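Local coordinates for protein putative cellulase CEL6 (Mycobacterium tuberculosis, PDB 1UP3) that probably hydrolyses internal beta-1,4 links of cellulose, as a family 6 glycoside hydrolase with endoglucanase activity, at residues A[36-44]-A[257-265]; A[234-242]-A[284-292]. All blocks are in the same frame, centred on the assembly; numbering follows the deposited sequence.

Contact 1 (A[36-44]-A[257-265]); sequences ANTPQSYWL and YLWIKRPGE
In the conformer described, S41 joins W43 in donating to the backbone oxygen of I260. S41 OG lies 2.7 Å from I260 O, and W43 NE1 lies 2.9 Å from that same I260 O. Both donors come from the same face of the carbonyl. The indole N-H points almost straight at the oxygen (164°), which sits close to the plane of the W43 ring. S41 OG stands between its own backbone N and carbonyl carbon (chi1 72°), and it has a second hydrogen-bond partner in T74 of strand 72-75.

R262 reaches across to segment 36-44 with its chain extended from CG to NE. NE donates to S41 O at 2.7 Å from above the carbonyl plane. NH2 adds a weak bond to the same oxygen and lies at the edge of the Y42 ring. The remaining nitrogen, NH1, forms a salt bridge with D13.

The run leading into strand 42-44, with Y42 and W43 of that strand, packs on the loop that follows strand 254-258. These are the outermost strands of the seven-stranded parallel sheet. This is consistent with the distorted alpha/beta barrel of family 6, in which the first and last strands come near each other without regular pairing.

T38 CG2 sits over one face of W259, 3.5 Å from the centroid of the six-membered ring, in a CH-pi contact. With chi1 at -55°, CG2 lies opposite the T38 backbone N and faces the ring. T38 OG1 instead bonds to S34 O. The W259 indole N-H bonds to A243 O. Q40 CG meets the edge of the W259 ring. In the conformer described, Q40 NE2 donates to T38 O at 3.1 Å, and a water joins OE1 to P263 O. A second water accepts from W259 N and lies 2.8 Å from P39 O.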
loop_
_atom_site.group_PDB
_atom_site.type_symbol
_atom_site.label_atom_id
_atom_site.label_comp_id
_atom_site.label_asym_id
_atom_site.label_seq_id
_atom_site.Cartn_x
_atom_site.Cartn_y
_atom_site.Cartn_z
ATOM N N ALA A 36 -0.707 10.257 13.830
ATOM C CA ALA A 36 0.615 10.738 13.466
ATOM C C ALA A 36 1.760 9.887 13.962
ATOM O O ALA A 36 2.788 9.804 13.311
ATOM C CB ALA A 36 0.798 12.141 13.985
ATOM N N ASN A 37 1.592 9.281 15.130
ATOM C CA ASN A 37 2.664 8.493 15.737
ATOM C C ASN A 37 2.604 7.002 15.352
ATOM O O ASN A 37 3.346 6.185 15.936
ATOM C CB ASN A 37 2.579 8.622 17.254
ATOM C CG ASN A 37 3.105 9.938 17.754
ATOM O OD1 ASN A 37 4.094 10.475 17.220
ATOM N ND2 ASN A 37 2.528 10.421 18.853
ATOM N N THR A 38 1.718 6.640 14.429
ATOM C CA THR A 38 1.613 5.247 13.957
ATOM C C THR A 38 2.337 5.147 12.628
ATOM O O THR A 38 2.064 5.927 11.705
ATOM C CB THR A 38 0.131 4.863 13.772
ATOM O OG1 THR A 38 -0.558 5.104 15.011
ATOM C CG2 THR A 38 -0.031 3.397 13.551
ATOM N N PRO A 39 3.206 4.161 12.466
ATOM C CA PRO A 39 3.921 4.020 11.180
ATOM C C PRO A 39 2.992 3.664 10.017
ATOM O O PRO A 39 2.098 2.802 10.167
ATOM C CB PRO A 39 4.908 2.881 11.432
ATOM C CG PRO A 39 4.410 2.186 12.625
ATOM C CD PRO A 39 3.558 3.091 13.429
ATOM N N GLN A 40 3.191 4.299 8.862
ATOM C CA GLN A 40 2.289 4.070 7.727
ATOM C C GLN A 40 3.116 3.569 6.532
ATOM O O GLN A 40 3.950 2.713 6.713
ATOM C CB GLN A 40 1.385 5.299 7.503
ATOM C CG GLN A 40 0.496 5.481 8.736
ATOM C CD GLN A 40 -0.121 6.860 8.876
ATOM O OE1 GLN A 40 -0.602 7.413 7.915
ATOM N NE2 GLN A 40 -0.123 7.392 10.088
ATOM N N SER A 41 2.863 4.026 5.325
ATOM C CA SER A 41 3.792 3.777 4.205
ATOM C C SER A 41 3.912 5.073 3.452
ATOM O O SER A 41 3.003 5.927 3.504
ATOM C CB SER A 41 3.318 2.674 3.244
ATOM O OG SER A 41 2.225 3.124 2.454
ATOM N N TYR A 42 5.017 5.240 2.739
ATOM C CA TYR A 42 5.299 6.441 1.962
ATOM C C TYR A 42 5.026 6.130 0.489
ATOM O O TYR A 42 5.651 5.276 -0.085
ATOM C CB TYR A 42 6.761 6.850 2.205
ATOM C CG TYR A 42 7.123 8.196 1.619
ATOM C CD1 TYR A 42 6.782 9.370 2.279
ATOM C CD2 TYR A 42 7.810 8.296 0.443
ATOM C CE1 TYR A 42 7.111 10.618 1.765
ATOM C CE2 TYR A 42 8.149 9.554 -0.088
ATOM C CZ TYR A 42 7.790 10.697 0.573
ATOM O OH TYR A 42 8.105 11.943 0.036
ATOM N N TRP A 43 4.077 6.861 -0.110
ATOM C CA TRP A 43 3.626 6.565 -1.458
ATOM C C TRP A 43 4.419 7.378 -2.470
ATOM O O TRP A 43 4.526 8.623 -2.319
ATOM C CB TRP A 43 2.155 6.905 -1.600
ATOM C CG TRP A 43 1.203 5.997 -0.849
ATOM C CD1 TRP A 43 1.188 5.735 0.485
ATOM C CD2 TRP A 43 0.195 5.172 -1.419
ATOM N NE1 TRP A 43 0.175 4.846 0.781
ATOM C CE2 TRP A 43 -0.443 4.479 -0.378
ATOM C CE3 TRP A 43 -0.266 4.976 -2.731
ATOM C CZ2 TRP A 43 -1.490 3.596 -0.589
ATOM C CZ3 TRP A 43 -1.317 4.115 -2.944
ATOM C CH2 TRP A 43 -1.923 3.418 -1.869
ATOM N N LEU A 44 4.905 6.709 -3.511
ATOM C CA LEU A 44 5.648 7.349 -4.605
ATOM C C LEU A 44 4.895 7.154 -5.924
ATOM O O LEU A 44 4.339 6.092 -6.189
ATOM C CB LEU A 44 7.005 6.717 -4.719
ATOM C CG LEU A 44 7.868 6.809 -3.462
ATOM C CD1 LEU A 44 9.136 5.970 -3.666
ATOM C CD2 LEU A 44 8.189 8.250 -3.163
ATOM N N TYR A 257 0.437 -6.995 9.817
ATOM C CA TYR A 257 -0.582 -5.968 9.603
ATOM C C TYR A 257 0.149 -4.648 9.445
ATOM O O TYR A 257 1.021 -4.345 10.258
ATOM C CB TYR A 257 -1.566 -5.877 10.777
ATOM C CG TYR A 257 -2.216 -7.166 11.205
ATOM C CD1 TYR A 257 -2.391 -8.207 10.335
ATOM C CD2 TYR A 257 -2.642 -7.322 12.529
ATOM C CE1 TYR A 257 -2.997 -9.419 10.753
ATOM C CE2 TYR A 257 -3.219 -8.486 12.955
ATOM C CZ TYR A 257 -3.389 -9.533 12.068
ATOM O OH TYR A 257 -3.937 -10.710 12.476
ATOM N N LEU A 258 -0.122 -3.921 8.370
ATOM C CA LEU A 258 0.499 -2.627 8.097
ATOM C C LEU A 258 -0.545 -1.564 7.908
ATOM O O LEU A 258 -1.702 -1.878 7.565
ATOM C CB LEU A 258 1.389 -2.665 6.849
ATOM C CG LEU A 258 2.573 -3.649 6.855
ATOM C CD1 LEU A 258 3.233 -3.648 5.485
ATOM C CD2 LEU A 258 3.557 -3.329 7.995
ATOM N N TRP A 259 -0.156 -0.306 8.085
ATOM C CA TRP A 259 -1.038 0.782 7.611
ATOM C C TRP A 259 -0.441 1.270 6.297
ATOM O O TRP A 259 0.582 1.954 6.310
ATOM C CB TRP A 259 -1.143 1.917 8.628
ATOM C CG TRP A 259 -1.997 1.599 9.809
ATOM C CD1 TRP A 259 -2.488 0.363 10.197
ATOM C CD2 TRP A 259 -2.470 2.536 10.778
ATOM N NE1 TRP A 259 -3.184 0.493 11.369
ATOM C CE2 TRP A 259 -3.227 1.814 11.727
ATOM C CE3 TRP A 259 -2.358 3.918 10.921
ATOM C CZ2 TRP A 259 -3.828 2.427 12.834
ATOM C CZ3 TRP A 259 -2.985 4.533 12.019
ATOM C CH2 TRP A 259 -3.694 3.773 12.951
ATOM N N ILE A 260 -0.992 0.802 5.186
ATOM C CA ILE A 260 -0.469 1.134 3.865
ATOM C C ILE A 260 -1.090 2.444 3.392
ATOM O O ILE A 260 -0.388 3.450 3.220
ATOM C CB ILE A 260 -0.624 -0.068 2.903
ATOM C CG1 ILE A 260 0.118 -1.264 3.503
ATOM C CG2 ILE A 260 -0.042 0.322 1.515
ATOM C CD1 ILE A 260 0.009 -2.538 2.743
ATOM N N LYS A 261 -2.408 2.468 3.245
ATOM C CA LYS A 261 -3.136 3.712 3.139
ATOM C C LYS A 261 -2.876 4.558 4.379
ATOM O O LYS A 261 -2.765 4.012 5.471
ATOM C CB LYS A 261 -4.633 3.409 3.010
ATOM C CG LYS A 261 -5.601 4.582 3.168
ATOM C CD LYS A 261 -5.610 5.445 1.976
ATOM C CE LYS A 261 -6.490 6.669 2.225
ATOM N NZ LYS A 261 -6.792 7.365 0.958
ATOM N N ARG A 262 -2.756 5.882 4.184
ATOM C CA ARG A 262 -2.554 6.820 5.280
ATOM C C ARG A 262 -3.901 7.379 5.752
ATOM O O ARG A 262 -4.540 8.144 5.018
ATOM C CB ARG A 262 -1.653 7.958 4.825
ATOM C CG ARG A 262 -0.193 7.538 4.552
ATOM C CD ARG A 262 0.840 8.692 4.490
ATOM N NE ARG A 262 2.203 8.186 4.695
ATOM C CZ ARG A 262 3.315 8.927 4.950
ATOM N NH1 ARG A 262 3.307 10.245 5.069
ATOM N NH2 ARG A 262 4.461 8.309 5.090
ATOM N N PRO A 263 -4.346 7.011 6.959
ATOM C CA PRO A 263 -5.647 7.500 7.469
ATOM C C PRO A 263 -5.704 8.986 7.457
ATOM O O PRO A 263 -4.799 9.663 7.923
ATOM C CB PRO A 263 -5.704 6.992 8.909
ATOM C CG PRO A 263 -4.846 5.778 8.893
ATOM C CD PRO A 263 -3.714 6.100 7.939
ATOM N N GLY A 264 -6.806 9.505 6.921
ATOM C CA GLY A 264 -6.992 10.940 6.781
ATOM C C GLY A 264 -6.906 11.390 5.343
ATOM O O GLY A 264 -7.534 12.368 4.966
ATOM N N GLU A 265 -6.192 10.649 4.496
ATOM C CA GLU A 265 -6.135 10.994 3.068
ATOM C C GLU A 265 -7.434 10.653 2.362
ATOM O O GLU A 265 -8.022 9.583 2.604
ATOM C CB GLU A 265 -4.986 10.263 2.380
ATOM C CG GLU A 265 -3.658 10.873 2.681
ATOM C CD GLU A 265 -2.567 10.146 1.882
ATOM O OE1 GLU A 265 -2.891 9.377 0.916
ATOM O OE2 GLU A 265 -1.446 10.330 2.179
HETATM O O HOH W 1 2.609 0.568 8.543
HETATM O O HOH W 2 -2.035 9.642 8.098
#

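Contact 2 (A[234-242]-A[284-292]); sequences CNPSGRALG and YAIDLAHNA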
loop_
_atom_site.group_PDB
_atom_site.type_symbol
_atom_site.label_atom_id
_atom_site.label_comp_id
_atom_site.label_asym_id
_atom_site.label_seq_id
_atom_site.Cartn_x
_atom_site.Cartn_y
_atom_site.Cartn_z
ATOM N N CYS A 234 -15.135 4.555 -1.184
ATOM C CA CYS A 234 -14.740 5.933 -1.502
ATOM C C CYS A 234 -15.187 6.872 -0.373
ATOM O O CYS A 234 -16.345 7.244 -0.279
ATOM C CB CYS A 234 -15.344 6.302 -2.859
ATOM S SG CYS A 234 -14.432 7.518 -3.805
ATOM N N ASN A 235 -14.253 7.193 0.511
ATOM C CA ASN A 235 -14.527 7.979 1.729
ATOM C C ASN A 235 -15.813 7.583 2.483
ATOM O O ASN A 235 -16.626 8.459 2.803
ATOM C CB ASN A 235 -14.608 9.470 1.393
ATOM C CG ASN A 235 -13.294 10.048 0.866
ATOM O OD1 ASN A 235 -12.213 9.613 1.280
ATOM N ND2 ASN A 235 -13.375 11.045 -0.034
ATOM N N PRO A 236 -16.016 6.310 2.809
ATOM C CA PRO A 236 -17.201 5.936 3.601
ATOM C C PRO A 236 -17.167 6.494 5.013
ATOM O O PRO A 236 -16.132 6.639 5.623
ATOM C CB PRO A 236 -17.143 4.422 3.643
ATOM C CG PRO A 236 -15.643 4.128 3.503
ATOM C CD PRO A 236 -15.132 5.162 2.550
ATOM N N SER A 237 -18.352 6.776 5.537
ATOM C CA SER A 237 -18.450 7.118 6.938
ATOM C C SER A 237 -18.565 5.853 7.794
ATOM O O SER A 237 -18.766 4.738 7.298
ATOM C CB SER A 237 -19.631 8.060 7.159
ATOM O OG SER A 237 -20.830 7.380 6.864
ATOM N N GLY A 238 -18.411 6.042 9.103
ATOM C CA GLY A 238 -18.581 4.986 10.092
ATOM C C GLY A 238 -17.484 3.927 10.169
ATOM O O GLY A 238 -17.662 2.876 10.799
ATOM N N ARG A 239 -16.361 4.174 9.497
ATOM C CA ARG A 239 -15.216 3.262 9.525
ATOM C C ARG A 239 -14.295 3.631 10.687
ATOM O O ARG A 239 -14.288 4.758 11.141
ATOM C CB ARG A 239 -14.430 3.308 8.206
ATOM C CG ARG A 239 -15.250 3.020 6.942
ATOM C CD ARG A 239 -16.128 1.784 6.985
ATOM N NE ARG A 239 -17.476 2.105 7.396
ATOM C CZ ARG A 239 -18.298 1.309 8.084
ATOM N NH1 ARG A 239 -17.945 0.122 8.556
ATOM N NH2 ARG A 239 -19.511 1.746 8.335
ATOM N N ALA A 240 -13.437 2.701 11.094
ATOM C CA ALA A 240 -12.573 2.904 12.247
ATOM C C ALA A 240 -11.177 2.454 11.916
ATOM O O ALA A 240 -11.007 1.502 11.157
ATOM C CB ALA A 240 -13.118 2.095 13.413
ATOM N N LEU A 241 -10.189 3.103 12.517
ATOM C CA LEU A 241 -8.828 2.582 12.490
ATOM C C LEU A 241 -8.850 1.126 12.930
ATOM O O LEU A 241 -9.583 0.746 13.895
ATOM C CB LEU A 241 -7.950 3.342 13.466
ATOM C CG LEU A 241 -7.826 4.841 13.275
ATOM C CD1 LEU A 241 -7.012 5.384 14.446
ATOM C CD2 LEU A 241 -7.196 5.188 11.946
ATOM N N GLY A 242 -8.030 0.318 12.245
ATOM C CA GLY A 242 -7.821 -1.068 12.616
ATOM C C GLY A 242 -6.571 -1.266 13.454
ATOM O O GLY A 242 -5.960 -0.297 13.954
ATOM N N TYR A 284 -11.204 13.614 8.539
ATOM C CA TYR A 284 -11.256 12.196 8.195
ATOM C C TYR A 284 -10.416 11.356 9.159
ATOM O O TYR A 284 -10.897 10.297 9.646
ATOM C CB TYR A 284 -10.791 11.949 6.767
ATOM C CG TYR A 284 -11.770 12.352 5.661
ATOM C CD1 TYR A 284 -12.958 13.027 5.930
ATOM C CD2 TYR A 284 -11.410 12.162 4.354
ATOM C CE1 TYR A 284 -13.804 13.397 4.907
ATOM C CE2 TYR A 284 -12.260 12.524 3.294
ATOM C CZ TYR A 284 -13.453 13.121 3.589
ATOM O OH TYR A 284 -14.316 13.497 2.556
ATOM N N ALA A 285 -9.202 11.818 9.456
ATOM C CA ALA A 285 -8.358 11.111 10.445
ATOM C C ALA A 285 -9.012 11.090 11.832
ATOM O O ALA A 285 -9.043 10.047 12.514
ATOM C CB ALA A 285 -6.963 11.698 10.501
ATOM N N ILE A 286 -9.561 12.233 12.239
ATOM C CA ILE A 286 -10.224 12.320 13.539
ATOM C C ILE A 286 -11.425 11.379 13.619
ATOM O O ILE A 286 -11.620 10.693 14.625
ATOM C CB ILE A 286 -10.598 13.788 13.809
ATOM C CG1 ILE A 286 -9.330 14.579 14.059
ATOM C CG2 ILE A 286 -11.536 13.938 15.002
ATOM C CD1 ILE A 286 -9.469 16.096 13.906
ATOM N N ASP A 287 -12.256 11.334 12.572
ATOM C CA ASP A 287 -13.416 10.442 12.587
ATOM C C ASP A 287 -13.014 8.946 12.649
ATOM O O ASP A 287 -13.602 8.161 13.407
ATOM C CB ASP A 287 -14.339 10.710 11.400
ATOM C CG ASP A 287 -15.023 12.105 11.460
ATOM O OD1 ASP A 287 -14.986 12.806 12.499
ATOM O OD2 ASP A 287 -15.631 12.577 10.488
ATOM N N LEU A 288 -12.005 8.556 11.859
ATOM C CA LEU A 288 -11.499 7.183 11.923
ATOM C C LEU A 288 -11.022 6.819 13.336
ATOM O O LEU A 288 -11.317 5.738 13.824
ATOM C CB LEU A 288 -10.351 6.971 10.931
ATOM C CG LEU A 288 -10.808 6.917 9.462
ATOM C CD1 LEU A 288 -9.634 7.172 8.566
ATOM C CD2 LEU A 288 -11.440 5.561 9.098
ATOM N N ALA A 289 -10.294 7.729 13.974
ATOM C CA ALA A 289 -9.827 7.515 15.357
ATOM C C ALA A 289 -10.971 7.521 16.368
ATOM O O ALA A 289 -11.039 6.635 17.253
ATOM C CB ALA A 289 -8.819 8.594 15.732
ATOM N N HIS A 290 -11.874 8.502 16.268
ATOM C CA HIS A 290 -13.061 8.534 17.134
ATOM C C HIS A 290 -13.868 7.253 17.055
ATOM O O HIS A 290 -14.364 6.753 18.069
ATOM C CB HIS A 290 -13.973 9.708 16.735
ATOM C CG HIS A 290 -15.102 9.957 17.676
ATOM N ND1 HIS A 290 -14.921 10.515 18.925
ATOM C CD2 HIS A 290 -16.431 9.713 17.556
ATOM C CE1 HIS A 290 -16.095 10.620 19.527
ATOM N NE2 HIS A 290 -17.026 10.140 18.718
ATOM N N ASN A 291 -14.079 6.739 15.846
ATOM C CA ASN A 291 -14.844 5.517 15.674
ATOM C C ASN A 291 -14.142 4.292 16.249
ATOM O O ASN A 291 -14.804 3.286 16.530
ATOM C CB ASN A 291 -15.194 5.310 14.195
ATOM C CG ASN A 291 -16.158 6.394 13.652
ATOM O OD1 ASN A 291 -16.839 7.099 14.430
ATOM N ND2 ASN A 291 -16.220 6.521 12.326
ATOM N N ALA A 292 -12.816 4.392 16.413
ATOM C CA ALA A 292 -12.018 3.343 17.068
ATOM C C ALA A 292 -12.002 3.559 18.591
ATOM O O ALA A 292 -11.252 2.878 19.305
ATOM C CB ALA A 292 -10.592 3.333 16.522
HETATM O O HOH W 3 -17.935 8.332 10.727
#
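N291 reaches from the helix to the 234-242 loop and donates through ND2 to R239 O at 2.9 Å. The bond is fairly straight (162°). R239 O lies in the N291 amide plane, although ND2 approaches from above the carbonyl plane. A water accepts from both N291 ND2 and G238 N.

A second bond runs from L241 N to L288 O at 3.2 Å. A240 CA also approaches L288 O, in a CA-H...O contact. L241 places its two methyls on different helix residues: CD2 meets L288 CB at 3.8 Å, and CD1 packs on A289. A240 CB and L241 CB both touch A292 CB. L288 CD2 lies against R239 CB and R239 O.

Nearer the start of the loop, the N235 and Y284 side chains cross at about a right angle, their flat groups 56° apart. OD1 of N235 accepts from D267 N, and ND2 donates to E274 and S266. The R239 chain bends at chi2 and chi3, which turns its guanidinium back onto its own loop. NE and NH2 then grip S237 O side-on, and NH1 bonds to G224 O.

Loop and helix together line a pocket occupied by 1PG, probably from the crystallisation liquor, which R239 N binds. The disulfide C234-C270 ties down the start of the segment. In the chain, the loop follows strand 213-217 and precedes strand 254-258. It rests on helix 282-291, while L241, A285 and A289 also pack on helix 30-36.

The centres of contacts 1 and 2 lie 14 Å apart, and the two touch directly. P263 CB meets L241 CD2 at 3.8 Å, G264 CA meets A285 CB at 3.8 Å, and W259 CZ2 comes within 3.6 Å of G242 O. Their segments alternate along the chain, with 257-265 falling between 234-242 and 284-292. A bound glucose lies about 7 Å from the W43 side chain, and one lies about 10 Å from that of N235. W233, a glycan-pocket residue, directly precedes 234-242. Separate 1PG molecules, probably from the crystallisation liquor, lie about 3 Å from the Y42 and R239 side chains.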